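Local coordinates for protein chitinase A (PDB 4MNK) that probably hydrolyses the beta-1,4 links of chitin as a plant class V, family 18 glycosidase, and here holds N-acetylglucosamine oligosaccharides, at residues 98-103 against 132-137; 71-76 against 104-109; 253-258 against 285-290; 236-241 against 303-308. All blocks are in the same frame, centred on the assembly; numbering follows the deposited sequence.

Interaction 1: 98-103 against 132-137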
loop_
_atom_site.group_PDB
_atom_site.type_symbol
_atom_site.label_atom_id
_atom_site.label_comp_id
_atom_site.label_asym_id
_atom_site.label_seq_id
_atom_site.Cartn_x
_atom_site.Cartn_y
_atom_site.Cartn_z
ATOM N N ARG A 98 -22.819 8.124 -8.995
ATOM C CA ARG A 98 -22.959 6.685 -9.216
ATOM C C ARG A 98 -21.855 5.904 -8.502
ATOM O O ARG A 98 -22.119 4.862 -7.902
ATOM C CB ARG A 98 -22.982 6.350 -10.712
ATOM C CG ARG A 98 -24.156 6.970 -11.472
ATOM C CD ARG A 98 -24.344 6.358 -12.852
ATOM N NE ARG A 98 -23.180 6.542 -13.719
ATOM C CZ ARG A 98 -22.950 7.616 -14.469
ATOM N NH1 ARG A 98 -23.798 8.637 -14.468
ATOM N NH2 ARG A 98 -21.860 7.673 -15.223
ATOM N N PHE A 99 -20.629 6.426 -8.557
ATOM C CA PHE A 99 -19.479 5.824 -7.883
ATOM C C PHE A 99 -19.686 5.782 -6.372
ATOM O O PHE A 99 -19.458 4.757 -5.736
ATOM C CB PHE A 99 -18.200 6.600 -8.215
ATOM C CG PHE A 99 -16.972 6.109 -7.485
ATOM C CD1 PHE A 99 -16.085 5.232 -8.103
ATOM C CD2 PHE A 99 -16.692 6.533 -6.189
ATOM C CE1 PHE A 99 -14.941 4.780 -7.439
ATOM C CE2 PHE A 99 -15.553 6.082 -5.516
ATOM C CZ PHE A 99 -14.681 5.204 -6.146
ATOM N N VAL A 100 -20.112 6.908 -5.806
ATOM C CA VAL A 100 -20.284 7.025 -4.361
ATOM C C VAL A 100 -21.349 6.045 -3.858
ATOM O O VAL A 100 -21.115 5.308 -2.893
ATOM C CB VAL A 100 -20.591 8.490 -3.959
ATOM C CG1 VAL A 100 -21.144 8.572 -2.553
ATOM C CG2 VAL A 100 -19.333 9.342 -4.087
ATOM N N LYS A 101 -22.496 6.016 -4.535
ATOM C CA LYS A 101 -23.602 5.133 -4.166
ATOM C C LYS A 101 -23.207 3.659 -4.282
ATOM O O LYS A 101 -23.463 2.867 -3.369
ATOM C CB LYS A 101 -24.833 5.426 -5.027
ATOM C CG LYS A 101 -26.059 4.589 -4.689
ATOM C CD LYS A 101 -27.222 4.924 -5.614
ATOM C CE LYS A 101 -28.464 4.117 -5.269
ATOM N NZ LYS A 101 -29.043 4.500 -3.949
ATOM N N SER A 102 -22.587 3.295 -5.403
ATOM C CA SER A 102 -22.223 1.900 -5.656
ATOM C C SER A 102 -21.082 1.392 -4.768
ATOM O O SER A 102 -21.061 0.214 -4.416
ATOM C CB SER A 102 -21.911 1.659 -7.135
ATOM O OG SER A 102 -20.769 2.386 -7.549
ATOM N N SER A 103 -20.147 2.270 -4.408
ATOM C CA SER A 103 -19.026 1.872 -3.552
ATOM C C SER A 103 -19.488 1.556 -2.131
ATOM O O SER A 103 -19.055 0.566 -1.539
ATOM C CB SER A 103 -17.925 2.935 -3.541
ATOM O OG SER A 103 -18.393 4.156 -3.002
ATOM N N VAL A 132 -10.807 15.885 -4.855
ATOM C CA VAL A 132 -11.395 16.541 -3.683
ATOM C C VAL A 132 -12.930 16.480 -3.722
ATOM O O VAL A 132 -13.562 16.172 -2.711
ATOM C CB VAL A 132 -10.883 18.008 -3.541
ATOM C CG1 VAL A 132 -11.808 18.856 -2.665
ATOM C CG2 VAL A 132 -9.461 18.025 -2.997
ATOM N N LYS A 133 -13.518 16.755 -4.888
ATOM C CA LYS A 133 -14.973 16.682 -5.057
ATOM C C LYS A 133 -15.484 15.271 -4.770
ATOM O O LYS A 133 -16.431 15.099 -4.008
ATOM C CB LYS A 133 -15.392 17.118 -6.463
ATOM C CG LYS A 133 -15.084 18.571 -6.805
ATOM C CD LYS A 133 -15.484 18.890 -8.240
ATOM C CE LYS A 133 -14.894 20.208 -8.708
ATOM N NZ LYS A 133 -15.260 20.494 -10.124
ATOM N N LEU A 134 -14.844 14.267 -5.368
ATOM C CA LEU A 134 -15.237 12.872 -5.159
ATOM C C LEU A 134 -15.185 12.481 -3.685
ATOM O O LEU A 134 -16.150 11.937 -3.143
ATOM C CB LEU A 134 -14.358 11.917 -5.976
ATOM C CG LEU A 134 -14.740 10.432 -5.882
ATOM C CD1 LEU A 134 -15.916 10.117 -6.803
ATOM C CD2 LEU A 134 -13.545 9.537 -6.195
ATOM N N VAL A 135 -14.051 12.761 -3.047
ATOM C CA VAL A 135 -13.829 12.346 -1.666
ATOM C C VAL A 135 -14.763 13.074 -0.694
ATOM O O VAL A 135 -15.283 12.467 0.245
ATOM C CB VAL A 135 -12.341 12.484 -1.263
ATOM C CG1 VAL A 135 -12.138 12.176 0.212
ATOM C CG2 VAL A 135 -11.479 11.549 -2.104
ATOM N N SER A 136 -15.003 14.363 -0.935
ATOM C CA SER A 136 -15.925 15.120 -0.090
ATOM C C SER A 136 -17.333 14.524 -0.163
ATOM O O SER A 136 -18.001 14.352 0.861
ATOM C CB SER A 136 -15.941 16.596 -0.483
ATOM O OG SER A 136 -16.773 17.339 0.391
ATOM N N GLU A 137 -17.769 14.196 -1.377
ATOM C CA GLU A 137 -19.074 13.576 -1.600
ATOM C C GLU A 137 -19.155 12.182 -0.973
ATOM O O GLU A 137 -20.184 11.806 -0.404
ATOM C CB GLU A 137 -19.398 13.543 -3.097
ATOM C CG GLU A 137 -19.691 14.935 -3.677
ATOM C CD GLU A 137 -19.463 15.050 -5.182
ATOM O OE1 GLU A 137 -19.282 14.021 -5.863
ATOM O OE2 GLU A 137 -19.471 16.194 -5.689
#

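Interaction 2: 71-76 against 104-109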
loop_
_atom_site.group_PDB
_atom_site.type_symbol
_atom_site.label_atom_id
_atom_site.label_comp_id
_atom_site.label_asym_id
_atom_site.label_seq_id
_atom_site.Cartn_x
_atom_site.Cartn_y
_atom_site.Cartn_z
ATOM N N THR A 71 -12.095 -5.442 8.038
ATOM C CA THR A 71 -11.700 -5.476 6.634
ATOM C C THR A 71 -12.155 -4.239 5.876
ATOM O O THR A 71 -13.139 -3.588 6.241
ATOM C CB THR A 71 -12.240 -6.722 5.916
ATOM O OG1 THR A 71 -13.670 -6.697 5.956
ATOM C CG2 THR A 71 -11.715 -8.002 6.560
ATOM N N LEU A 72 -11.414 -3.918 4.824
ATOM C CA LEU A 72 -11.781 -2.857 3.899
ATOM C C LEU A 72 -11.603 -3.378 2.488
ATOM O O LEU A 72 -10.796 -4.276 2.243
ATOM C CB LEU A 72 -10.918 -1.605 4.106
ATOM C CG LEU A 72 -11.073 -0.811 5.414
ATOM C CD1 LEU A 72 -10.242 -1.394 6.557
ATOM C CD2 LEU A 72 -10.720 0.656 5.202
ATOM N N ILE A 73 -12.373 -2.831 1.561
ATOM C CA ILE A 73 -12.187 -3.153 0.155
ATOM C C ILE A 73 -11.601 -1.938 -0.562
ATOM O O ILE A 73 -12.117 -0.822 -0.448
ATOM C CB ILE A 73 -13.486 -3.706 -0.503
ATOM C CG1 ILE A 73 -13.233 -4.109 -1.961
ATOM C CG2 ILE A 73 -14.657 -2.730 -0.349
ATOM C CD1 ILE A 73 -14.257 -5.081 -2.517
ATOM N N SER A 74 -10.484 -2.160 -1.249
ATOM C CA SER A 74 -9.782 -1.099 -1.959
ATOM C C SER A 74 -10.234 -1.030 -3.411
ATOM O O SER A 74 -10.328 -2.052 -4.096
ATOM C CB SER A 74 -8.266 -1.308 -1.870
ATOM O OG SER A 74 -7.563 -0.253 -2.502
ATOM N N ILE A 75 -10.511 0.189 -3.866
ATOM C CA ILE A 75 -11.006 0.442 -5.209
ATOM C C ILE A 75 -9.903 1.089 -6.036
ATOM O O ILE A 75 -9.334 2.112 -5.640
ATOM C CB ILE A 75 -12.234 1.383 -5.175
ATOM C CG1 ILE A 75 -13.364 0.758 -4.348
ATOM C CG2 ILE A 75 -12.701 1.723 -6.595
ATOM C CD1 ILE A 75 -14.402 1.760 -3.859
ATOM N N GLY A 76 -9.601 0.479 -7.177
ATOM C CA GLY A 76 -8.633 1.029 -8.112
ATOM C C GLY A 76 -7.373 0.198 -8.204
ATOM O O GLY A 76 -7.408 -0.949 -8.646
ATOM N N ILE A 104 -20.377 2.391 -1.596
ATOM C CA ILE A 104 -20.956 2.160 -0.276
ATOM C C ILE A 104 -21.770 0.863 -0.283
ATOM O O ILE A 104 -21.635 0.033 0.618
ATOM C CB ILE A 104 -21.795 3.371 0.184
ATOM C CG1 ILE A 104 -20.873 4.559 0.477
ATOM C CG2 ILE A 104 -22.643 3.020 1.407
ATOM C CD1 ILE A 104 -21.582 5.887 0.553
ATOM N N ALA A 105 -22.579 0.676 -1.327
ATOM C CA ALA A 105 -23.378 -0.539 -1.485
ATOM C C ALA A 105 -22.501 -1.787 -1.579
ATOM O O ALA A 105 -22.838 -2.827 -1.018
ATOM C CB ALA A 105 -24.289 -0.431 -2.703
ATOM N N LEU A 106 -21.377 -1.672 -2.282
ATOM C CA LEU A 106 -20.438 -2.778 -2.444
ATOM C C LEU A 106 -19.841 -3.233 -1.112
ATOM O O LEU A 106 -19.796 -4.435 -0.821
ATOM C CB LEU A 106 -19.324 -2.388 -3.417
ATOM C CG LEU A 106 -18.400 -3.510 -3.888
ATOM C CD1 LEU A 106 -19.097 -4.379 -4.914
ATOM C CD2 LEU A 106 -17.144 -2.913 -4.482
ATOM N N ALA A 107 -19.386 -2.276 -0.304
ATOM C CA ALA A 107 -18.803 -2.600 0.993
ATOM C C ALA A 107 -19.817 -3.336 1.869
ATOM O O ALA A 107 -19.497 -4.359 2.472
ATOM C CB ALA A 107 -18.291 -1.346 1.684
ATOM N N ARG A 108 -21.050 -2.832 1.913
ATOM C CA ARG A 108 -22.101 -3.482 2.694
ATOM C C ARG A 108 -22.467 -4.856 2.136
ATOM O O ARG A 108 -22.686 -5.794 2.901
ATOM C CB ARG A 108 -23.348 -2.596 2.796
ATOM C CG ARG A 108 -23.143 -1.286 3.558
ATOM C CD ARG A 108 -22.610 -1.512 4.966
ATOM N NE ARG A 108 -22.675 -0.289 5.760
ATOM C CZ ARG A 108 -22.044 -0.099 6.916
ATOM N NH1 ARG A 108 -21.274 -1.052 7.432
ATOM N NH2 ARG A 108 -22.177 1.054 7.554
ATOM N N ARG A 109 -22.509 -4.975 0.811
ATOM C CA ARG A 109 -22.913 -6.221 0.159
ATOM C C ARG A 109 -21.991 -7.404 0.472
ATOM O O ARG A 109 -22.460 -8.536 0.602
ATOM C CB ARG A 109 -23.035 -6.020 -1.353
ATOM C CG ARG A 109 -23.625 -7.211 -2.082
ATOM C CD ARG A 109 -24.137 -6.823 -3.460
ATOM N NE ARG A 109 -25.255 -5.886 -3.386
ATOM C CZ ARG A 109 -25.200 -4.616 -3.776
ATOM N NH1 ARG A 109 -26.270 -3.842 -3.667
ATOM N NH2 ARG A 109 -24.077 -4.120 -4.281
#

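Interaction 3: 253-258 against 285-290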
loop_
_atom_site.group_PDB
_atom_site.type_symbol
_atom_site.label_atom_id
_atom_site.label_comp_id
_atom_site.label_asym_id
_atom_site.label_seq_id
_atom_site.Cartn_x
_atom_site.Cartn_y
_atom_site.Cartn_z
ATOM N N VAL A 253 28.998 -5.721 -5.847
ATOM C CA VAL A 253 27.796 -6.334 -5.281
ATOM C C VAL A 253 27.128 -5.518 -4.176
ATOM O O VAL A 253 26.156 -5.976 -3.571
ATOM C CB VAL A 253 28.101 -7.758 -4.737
ATOM C CG1 VAL A 253 28.466 -8.706 -5.871
ATOM C CG2 VAL A 253 29.215 -7.716 -3.687
ATOM N N GLY A 254 27.648 -4.324 -3.907
ATOM C CA GLY A 254 27.102 -3.471 -2.856
ATOM C C GLY A 254 26.044 -2.522 -3.379
ATOM O O GLY A 254 25.593 -2.649 -4.522
ATOM N N ILE A 255 25.639 -1.575 -2.535
ATOM C CA ILE A 255 24.732 -0.505 -2.944
ATOM C C ILE A 255 25.490 0.473 -3.839
ATOM O O ILE A 255 26.621 0.857 -3.526
ATOM C CB ILE A 255 24.092 0.209 -1.719
ATOM C CG1 ILE A 255 22.978 -0.668 -1.134
ATOM C CG2 ILE A 255 23.549 1.598 -2.096
ATOM C CD1 ILE A 255 22.415 -0.189 0.185
ATOM N N GLY A 256 24.871 0.848 -4.955
ATOM C CA GLY A 256 25.496 1.739 -5.932
ATOM C C GLY A 256 26.295 1.005 -6.996
ATOM O O GLY A 256 27.006 1.633 -7.783
ATOM N N ALA A 257 26.187 -0.322 -7.018
ATOM C CA ALA A 257 26.851 -1.142 -8.034
ATOM C C ALA A 257 26.160 -0.966 -9.389
ATOM O O ALA A 257 24.933 -0.867 -9.432
ATOM C CB ALA A 257 26.838 -2.604 -7.617
ATOM N N PRO A 258 26.941 -0.930 -10.490
ATOM C CA PRO A 258 26.361 -0.763 -11.826
ATOM C C PRO A 258 25.468 -1.938 -12.217
ATOM O O PRO A 258 25.785 -3.090 -11.904
ATOM C CB PRO A 258 27.592 -0.703 -12.738
ATOM C CG PRO A 258 28.660 -1.402 -11.979
ATOM C CD PRO A 258 28.410 -1.047 -10.549
ATOM N N VAL A 285 22.858 -9.020 3.159
ATOM C CA VAL A 285 23.577 -7.930 3.804
ATOM C C VAL A 285 22.562 -6.955 4.387
ATOM O O VAL A 285 21.593 -6.586 3.721
ATOM C CB VAL A 285 24.493 -7.180 2.803
ATOM C CG1 VAL A 285 25.281 -6.077 3.504
ATOM C CG2 VAL A 285 25.442 -8.145 2.107
ATOM N N PHE A 286 22.773 -6.551 5.636
ATOM C CA PHE A 286 21.988 -5.475 6.216
ATOM C C PHE A 286 22.720 -4.162 5.993
ATOM O O PHE A 286 23.916 -4.057 6.272
ATOM C CB PHE A 286 21.737 -5.699 7.708
ATOM C CG PHE A 286 21.037 -4.550 8.381
ATOM C CD1 PHE A 286 21.740 -3.682 9.210
ATOM C CD2 PHE A 286 19.677 -4.329 8.179
ATOM C CE1 PHE A 286 21.100 -2.617 9.831
ATOM C CE2 PHE A 286 19.030 -3.263 8.790
ATOM C CZ PHE A 286 19.743 -2.404 9.621
ATOM N N ASP A 287 22.001 -3.171 5.475
ATOM C CA ASP A 287 22.578 -1.854 5.249
ATOM C C ASP A 287 22.081 -0.862 6.290
ATOM O O ASP A 287 20.950 -0.375 6.212
ATOM C CB ASP A 287 22.260 -1.348 3.842
ATOM C CG ASP A 287 23.056 -0.116 3.488
ATOM O OD1 ASP A 287 24.294 -0.234 3.364
ATOM O OD2 ASP A 287 22.454 0.968 3.344
ATOM N N THR A 288 22.937 -0.550 7.256
ATOM C CA THR A 288 22.541 0.330 8.346
ATOM C C THR A 288 22.321 1.778 7.902
ATOM O O THR A 288 21.502 2.489 8.482
ATOM C CB THR A 288 23.518 0.242 9.540
ATOM O OG1 THR A 288 22.954 0.927 10.661
ATOM C CG2 THR A 288 24.886 0.839 9.209
ATOM N N THR A 289 23.040 2.189 6.858
ATOM C CA THR A 289 22.949 3.542 6.309
ATOM C C THR A 289 21.523 3.878 5.857
ATOM O O THR A 289 21.022 4.972 6.125
ATOM C CB THR A 289 23.963 3.736 5.144
ATOM O OG1 THR A 289 25.296 3.514 5.626
ATOM C CG2 THR A 289 23.875 5.139 4.546
ATOM N N THR A 290 20.872 2.925 5.193
ATOM C CA THR A 290 19.524 3.136 4.658
ATOM C C THR A 290 18.419 2.481 5.486
ATOM O O THR A 290 17.241 2.797 5.301
ATOM C CB THR A 290 19.409 2.633 3.207
ATOM O OG1 THR A 290 19.814 1.260 3.140
ATOM C CG2 THR A 290 20.276 3.470 2.277
#

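Interaction 4: 236-241 against 303-308. With NAG (2-acetamido-2-deoxy-beta-D-glucopyranose), chain B.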
loop_
_atom_site.group_PDB
_atom_site.type_symbol
_atom_site.label_atom_id
_atom_site.label_comp_id
_atom_site.label_asym_id
_atom_site.label_seq_id
_atom_site.Cartn_x
_atom_site.Cartn_y
_atom_site.Cartn_z
ATOM N N LEU A 236 2.368 3.851 7.951
ATOM C CA LEU A 236 3.601 3.672 7.184
ATOM C C LEU A 236 3.626 2.370 6.389
ATOM O O LEU A 236 3.575 1.284 6.965
ATOM C CB LEU A 236 4.813 3.733 8.117
ATOM C CG LEU A 236 6.182 3.491 7.473
ATOM C CD1 LEU A 236 6.575 4.618 6.524
ATOM C CD2 LEU A 236 7.241 3.297 8.547
ATOM N N GLY A 237 3.738 2.486 5.069
ATOM C CA GLY A 237 3.827 1.313 4.208
ATOM C C GLY A 237 5.188 0.655 4.240
ATOM O O GLY A 237 6.217 1.338 4.254
ATOM N N ILE A 238 5.178 -0.676 4.264
ATOM C CA ILE A 238 6.385 -1.493 4.208
ATOM C C ILE A 238 6.150 -2.564 3.142
ATOM O O ILE A 238 5.139 -3.275 3.193
ATOM C CB ILE A 238 6.691 -2.166 5.575
ATOM C CG1 ILE A 238 6.801 -1.115 6.692
ATOM C CG2 ILE A 238 7.959 -3.029 5.487
ATOM C CD1 ILE A 238 6.875 -1.681 8.103
ATOM N N PRO A 239 7.068 -2.680 2.165
ATOM C CA PRO A 239 6.873 -3.672 1.110
ATOM C C PRO A 239 7.246 -5.088 1.547
ATOM O O PRO A 239 8.204 -5.280 2.306
ATOM C CB PRO A 239 7.825 -3.194 0.016
ATOM C CG PRO A 239 8.937 -2.546 0.757
ATOM C CD PRO A 239 8.317 -1.915 1.978
ATOM N N LEU A 240 6.478 -6.065 1.071
ATOM C CA LEU A 240 6.808 -7.477 1.266
ATOM C C LEU A 240 7.428 -8.068 -0.001
ATOM O O LEU A 240 7.451 -9.286 -0.200
ATOM C CB LEU A 240 5.579 -8.269 1.721
ATOM C CG LEU A 240 5.109 -7.953 3.143
ATOM C CD1 LEU A 240 3.829 -8.706 3.459
ATOM C CD2 LEU A 240 6.192 -8.267 4.171
ATOM N N PHE A 241 7.939 -7.178 -0.845
ATOM C CA PHE A 241 8.666 -7.539 -2.045
ATOM C C PHE A 241 9.920 -6.682 -2.113
ATOM O O PHE A 241 10.002 -5.631 -1.468
ATOM C CB PHE A 241 7.801 -7.299 -3.290
ATOM C CG PHE A 241 7.505 -5.844 -3.553
ATOM C CD1 PHE A 241 6.432 -5.212 -2.933
ATOM C CD2 PHE A 241 8.314 -5.097 -4.409
ATOM C CE1 PHE A 241 6.164 -3.865 -3.164
ATOM C CE2 PHE A 241 8.051 -3.747 -4.643
ATOM C CZ PHE A 241 6.975 -3.133 -4.019
ATOM N N GLY A 303 17.107 -5.667 -3.460
ATOM C CA GLY A 303 16.979 -4.844 -2.256
ATOM C C GLY A 303 15.581 -4.989 -1.687
ATOM O O GLY A 303 14.602 -4.978 -2.434
ATOM N N TYR A 304 15.485 -5.120 -0.366
ATOM C CA TYR A 304 14.222 -5.469 0.287
ATOM C C TYR A 304 14.276 -5.138 1.772
ATOM O O TYR A 304 15.294 -4.656 2.280
ATOM C CB TYR A 304 13.919 -6.967 0.099
ATOM C CG TYR A 304 15.008 -7.862 0.653
ATOM C CD1 TYR A 304 14.861 -8.493 1.891
ATOM C CD2 TYR A 304 16.202 -8.052 -0.045
ATOM C CE1 TYR A 304 15.877 -9.300 2.411
ATOM C CE2 TYR A 304 17.216 -8.852 0.463
ATOM C CZ TYR A 304 17.048 -9.470 1.687
ATOM O OH TYR A 304 18.067 -10.257 2.170
ATOM N N ASP A 305 13.172 -5.399 2.466
ATOM C CA ASP A 305 13.130 -5.292 3.915
ATOM C C ASP A 305 13.213 -6.669 4.551
ATOM O O ASP A 305 12.548 -7.609 4.111
ATOM C CB ASP A 305 11.868 -4.563 4.372
ATOM C CG ASP A 305 12.016 -3.059 4.294
ATOM O OD1 ASP A 305 12.842 -2.507 5.055
ATOM O OD2 ASP A 305 11.317 -2.431 3.472
ATOM N N ASN A 306 14.045 -6.784 5.581
ATOM C CA ASN A 306 14.167 -8.038 6.314
ATOM C C ASN A 306 13.719 -7.892 7.763
ATOM O O ASN A 306 13.152 -6.868 8.149
ATOM C CB ASN A 306 15.580 -8.634 6.190
ATOM C CG ASN A 306 16.637 -7.862 6.975
ATOM O OD1 ASN A 306 16.360 -6.850 7.620
ATOM N ND2 ASN A 306 17.868 -8.352 6.913
ATOM N N GLN A 307 13.973 -8.921 8.563
ATOM C CA GLN A 307 13.532 -8.950 9.947
ATOM C C GLN A 307 14.035 -7.733 10.735
ATOM O O GLN A 307 13.282 -7.102 11.482
ATOM C CB GLN A 307 13.981 -10.263 10.599
ATOM C CG GLN A 307 13.343 -11.534 9.990
ATOM C CD GLN A 307 14.158 -12.200 8.873
ATOM O OE1 GLN A 307 14.701 -11.544 7.975
ATOM N NE2 GLN A 307 14.213 -13.529 8.913
ATOM N N GLN A 308 15.305 -7.389 10.538
ATOM C CA GLN A 308 15.909 -6.250 11.220
ATOM C C GLN A 308 15.355 -4.907 10.740
ATOM O O GLN A 308 14.986 -4.061 11.556
ATOM C CB GLN A 308 17.432 -6.276 11.080
ATOM C CG GLN A 308 18.133 -5.204 11.894
ATOM C CD GLN A 308 19.639 -5.346 11.892
ATOM O OE1 GLN A 308 20.205 -6.171 11.173
ATOM N NE2 GLN A 308 20.300 -4.538 12.709
HETATM C C1 NAG B . 1.211 -4.319 -7.777
HETATM C C2 NAG B . 1.918 -5.668 -7.837
HETATM C C3 NAG B . 1.542 -6.414 -9.114
HETATM C C4 NAG B . 0.026 -6.457 -9.340
HETATM C C5 NAG B . -0.649 -5.107 -9.047
HETATM C C6 NAG B . -2.168 -5.246 -8.963
HETATM C C7 NAG B . 4.058 -5.832 -6.671
HETATM C C8 NAG B . 5.537 -5.604 -6.747
HETATM N N2 NAG B . 3.359 -5.503 -7.757
HETATM O O3 NAG B . 2.052 -7.728 -9.039
HETATM O O4 NAG B . -0.230 -6.808 -10.687
HETATM O O5 NAG B . -0.187 -4.527 -7.837
HETATM O O6 NAG B . -2.530 -6.004 -7.827
HETATM O O7 NAG B . 3.557 -6.299 -5.648
#

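Interaction 1: 98-103 against 132-137
Arg-98 O, just ahead of the Phe-99 and Val-100 that meet Leu-134 and Glu-137 of the next helix, is gripped twice by one residue. The ordinary helical bond comes from Ser-102 N, and Ser-102 OG adds a second at 2.8 Å from Arg-98 O, approaching the opposite face of the carbonyl. Serine suits this place because its short arm can fold back onto its own helix while OG also receives Val-45 N of a nearby loop. The helices, 93-110 and 125-149, are outer helices of the TIM barrel of family 18. The axes of segments 98-103 and 132-137 approach to 10.2 Å and cross at -39°, which leaves room for Phe-99 and Leu-134 to lie between the helices. Phe-99 has CG anti to the backbone N (chi1 176°), which carries the ring toward Leu-134, and the two side chains cross at about a right angle. The methyls of Leu-134 divide the work: CD1 lies oblique to the ring, beside Phe-99 CD2, and CD2 nears CE2. Leu-89 of helix 80-90 touches both residues and closes this apolar cluster. Glu-137 sits at the border, its carboxylate turned to a salt bridge between OE1 and Arg-96 NE, so its backbone and CB do the packing. Val-100 uses both methyls: CG2 packs loosely on Leu-134 CD1 and Glu-137 CB, and CG1 lies 4.0 Å from Glu-137 O.

Interaction 2: 71-76 against 104-109
Ile-73, the residue with most surface buried here, points from its strand at helix 93-110 and meets Leu-106 and Ala-107 with different branches. Its longer arm, CG1, runs anti to the backbone N (chi1 -177°), which carries Ile-73 CD1 outward until it lies 4.1 Å from Leu-106 CD2. The two side chains cross at about a right angle, meeting through these end methyls. The shorter branch turns to Ala-107, with Ile-73 CG2 4.4 Å from Ala-107 CB and equally near its CA. A beta-branched residue suits the strand because it offers two methyls to two neighbours at once. This is the strand-to-helix packing of a TIM barrel, where helix 93-110 lies on the crossover from strand 70-77 to the parallel strand 114-119. Side chains of the strand alternate: Ile-73 and Ile-75 face the helix layer, whereas Ser-74 turns the other way and its OG is hydrogen-bonded to Asp-116 OD2, within the DXDXE signature of family 18. Leu-106 also reaches Ala-36 of strand 30-36. Ala-107 suits this close approach, since its small methyl lets the backbones come to 6.7 Å between the CA atoms of Ile-73 and Ala-107; Leu-115 packs against both.

Interaction 3: 253-258 against 285-290
Ile-255 reaches out of the loop 253-258 to touch Asp-287 and Thr-290, joining two parts of the alpha+beta domain that family 18 chitinases of this class carry as a barrel insertion. Val-253 comes first, its O taking a hydrogen bond from Trp-301 NE1. Gly-254 opens a type II beta turn that ends at Ala-257, and its O is hydrogen-bonded to Thr-202 OG1. Ile-255 stands at the second position of the turn, with CG1 anti to the carbonyl carbon (chi1 -77°), which sends CD1 across to the other segment. There Ile-255 CD1 lies over the flat side of the Asp-287 carboxylate, 3.4 Å from both Asp-287 CG and OD2; Tyr-294 packs against the same isoleucine. Gly-256 follows with a positive phi of 90°, where a side chain would crowd the preceding carbonyl. Ala-257 closes the turn with a weak hydrogen bond from its N to Gly-254 O. Asp-287 is needed for its acceptors, since it ends strand 283-287 and shapes the following bend as an Asx motif. With alanine in place of this aspartate, Thr-290 N and OG1 would probably lose their shared acceptor, leaving the bend less firmly fixed beneath Ile-255, though OG1 keeps Ser-292 OG. Thr-290 OG1 donates to the anti lone pair of Asp-287 OD2 at 2.7 Å, while Thr-290 N meets it from above the carboxylate plane, at 3.1 Å.

Interaction 4: 236-241 against 303-308
Asp-305 presses its carboxylate against Pro-239 and Ile-238, and its side chain can be followed outward from the backbone. CB is directed at strand 234-247. CG stands anti to the carbonyl carbon (chi1 -82°), and the side chains of Asp-305 and Pro-239 cross at about a right angle. At the tip the two oxygens part company. Asp-305 OD2 touches carbon, 3.4 Å from Pro-239 CD and 3.6 Å from Pro-239 CG, with Ile-238 CG2 a little farther from Asp-305 OD2 at 4.0 Å. This buried oxygen is not left to apolar neighbours alone, because Lys-313 NZ makes a salt bridge to it. OD1 is hydrogen-bonded to Ser-309 OG in the first turn of helix 307-319, whose N-cap is Asn-306. Aspartate therefore suits the junction: it is short enough to pack on the strand and still tie the helix start. Farther along, Phe-241 O lies 4.4 Å from Tyr-304 CB, and the phenyl ring turns from this contact to the sugar. The NAG methyl C8 sits 3.6 Å above the Phe-241 ring, over its centre, in a CH-pi arrangement that an aromatic residue is well made to provide. With a leucine in its place the flat ring is gone, and the acetamido methyl would probably be less firmly seated. Trp-328 NE1 and Gln-332 NE2 hydrogen-bond the same sugar. Aromatic packing and polar grips thus combine in the glycan-binding cleft, at the end of a barrel strand, as is typical of family 18 chitinases.

Interactions 1 and 2 share helix 93-110: residues 98-103 pack on a neighbouring outer helix and residues 104-109 on the barrel strand 70-77. They join where Ile-75 CD1 packs 3.7 Å from Ser-103 CB. Both are buried and apolar, by methyls in interaction 2 and by methyls and a phenyl ring in interaction 1. Interactions 3 and 4 lie on the opposite side of the chain's centre. Interaction 3 is nested in the loop that interaction 4 closes, and they touch where Phe-286 meets Gln-308. Their chemistry is mixed, with carboxylates lying against carbon while hydrogen-bonded to nearby residues. Interaction 4 is buried and reaches a bound sugar, whereas interaction 3 is a partly exposed turn.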